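Local atomic coordinates of mitochondrial association factor 1 (PDB entry 6BXS), a protein that is a macro-domain protein of Toxoplasma gondii from a locus required for manipulation of host mitochondria, and is probably linked to their association with the parasite. Residues Leu191-Ala196 / Ile214-Leu219. Sequence-based numbering, arbitrary orientation.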
# COMPACT_ATOMS: atom_id res chain seq x y z
N LEU A 191 -2.12 -9.65 2.66
CA LEU A 191 -1.68 -10.10 3.97
C LEU A 191 -0.46 -9.31 4.44
O LEU A 191 -0.31 -9.03 5.63
CB LEU A 191 -1.34 -11.60 3.95
CG LEU A 191 -2.50 -12.60 3.96
CD1 LEU A 191 -1.96 -14.02 3.92
CD2 LEU A 191 -3.39 -12.42 5.19
N GLY A 192 0.40 -8.95 3.50
CA GLY A 192 1.58 -8.16 3.81
C GLY A 192 1.22 -6.77 4.31
O GLY A 192 1.80 -6.28 5.27
N ILE A 193 0.26 -6.15 3.64
CA ILE A 193 -0.20 -4.82 4.01
C ILE A 193 -0.84 -4.81 5.40
O ILE A 193 -0.46 -4.03 6.27
CB ILE A 193 -1.22 -4.28 2.98
CG1 ILE A 193 -0.55 -4.13 1.61
CG2 ILE A 193 -1.79 -2.94 3.43
CD1 ILE A 193 -1.53 -4.12 0.46
N VAL A 194 -1.83 -5.68 5.59
CA VAL A 194 -2.56 -5.74 6.85
C VAL A 194 -1.69 -6.31 7.97
O VAL A 194 -1.80 -5.90 9.12
CB VAL A 194 -3.85 -6.58 6.70
CG1 VAL A 194 -4.62 -6.63 8.02
CG2 VAL A 194 -4.72 -6.01 5.59
N GLY A 195 -0.83 -7.25 7.61
CA GLY A 195 0.09 -7.84 8.58
C GLY A 195 1.13 -6.84 9.05
O GLY A 195 1.45 -6.79 10.24
N ALA A 196 1.65 -6.05 8.12
CA ALA A 196 2.63 -5.03 8.45
C ALA A 196 2.04 -4.01 9.43
O ALA A 196 2.68 -3.65 10.42
CB ALA A 196 3.11 -4.32 7.19
N ILE A 214 -5.83 2.70 6.46
CA ILE A 214 -4.98 2.57 5.29
C ILE A 214 -5.75 2.93 4.02
O ILE A 214 -6.86 2.45 3.80
CB ILE A 214 -4.38 1.15 5.15
CG1 ILE A 214 -5.45 0.08 5.36
CG2 ILE A 214 -3.25 0.97 6.16
CD1 ILE A 214 -4.96 -1.33 5.09
N ARG A 215 -5.14 3.78 3.20
CA ARG A 215 -5.72 4.22 1.94
C ARG A 215 -5.08 3.45 0.79
O ARG A 215 -3.89 3.60 0.51
CB ARG A 215 -5.52 5.73 1.76
CG ARG A 215 -6.11 6.30 0.48
CD ARG A 215 -6.15 7.82 0.54
NE ARG A 215 -7.01 8.31 1.62
CZ ARG A 215 -7.19 9.59 1.93
NH1 ARG A 215 -6.58 10.54 1.23
NH2 ARG A 215 -7.99 9.93 2.93
N LEU A 216 -5.88 2.62 0.12
CA LEU A 216 -5.39 1.68 -0.88
C LEU A 216 -5.77 2.07 -2.30
O LEU A 216 -6.87 2.56 -2.54
CB LEU A 216 -5.93 0.28 -0.59
CG LEU A 216 -5.61 -0.32 0.77
CD1 LEU A 216 -6.52 -1.50 1.07
CD2 LEU A 216 -4.16 -0.75 0.80
N PRO A 217 -4.85 1.86 -3.26
CA PRO A 217 -5.26 1.87 -4.66
C PRO A 217 -5.78 0.50 -5.06
O PRO A 217 -5.74 -0.41 -4.23
CB PRO A 217 -3.97 2.21 -5.40
CG PRO A 217 -2.92 1.56 -4.56
CD PRO A 217 -3.39 1.71 -3.13
N LEU A 218 -6.28 0.35 -6.28
CA LEU A 218 -6.55 -0.98 -6.81
C LEU A 218 -5.23 -1.57 -7.31
O LEU A 218 -4.78 -1.26 -8.41
CB LEU A 218 -7.58 -0.95 -7.93
CG LEU A 218 -7.90 -2.31 -8.54
CD1 LEU A 218 -8.71 -3.17 -7.58
CD2 LEU A 218 -8.63 -2.14 -9.87
N LEU A 219 -4.60 -2.39 -6.48
CA LEU A 219 -3.29 -2.95 -6.79
C LEU A 219 -3.34 -3.82 -8.04
O LEU A 219 -4.32 -4.52 -8.29
CB LEU A 219 -2.77 -3.75 -5.60
CG LEU A 219 -2.43 -2.91 -4.37
CD1 LEU A 219 -2.36 -3.78 -3.12
CD2 LEU A 219 -1.11 -2.18 -4.58
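Ile214 opens a run of three aliphatic side chains that all converge on one residue of the facing helix, Ile193, and the contact illustrates how one branched side chain can pack with one arm on a strand and with the other on the loop that follows it. CD1 of Ile214 lies 3.9 Å from CG2 of Ile193, the two side chains passing at a slant. Ile214 has its CG1 wedged between its own backbone N and carbonyl carbon (chi1 47°), and its extended outer arm carries CD1 up to the helix. The next residue, Arg215, faces the other side of the sheet, where its guanidinium forms a salt bridge with Asp38. Alternation brings Leu216 back toward the helix, and its CD2 approaches the same methyl, 4.2 Å from Ile193 CG2, at the looser limit of van der Waals packing. Beyond the strand end the chain turns, and Leu219 meets the other branch of Ile193: the CD1 methyls of Leu219 and Ile193 touch tip to tip at 3.7 Å. The division of labour follows from the torsion of Ile193, whose CG2 stands anti to its backbone N while CG1, beside that N (chi1 -63°), sends CD1 toward the loop. No hydrogen bond joins the two segments; Leu219 O is instead bonded to Tyr186 OH, earlier on the same helix. Val48 of the adjacent strand touches both Ile193 and Leu216, continuing the apolar layer. Such packing of helix 179-202 against the parallel centre of a mixed sheet is characteristic of the three-layered alpha/beta/alpha macro domain.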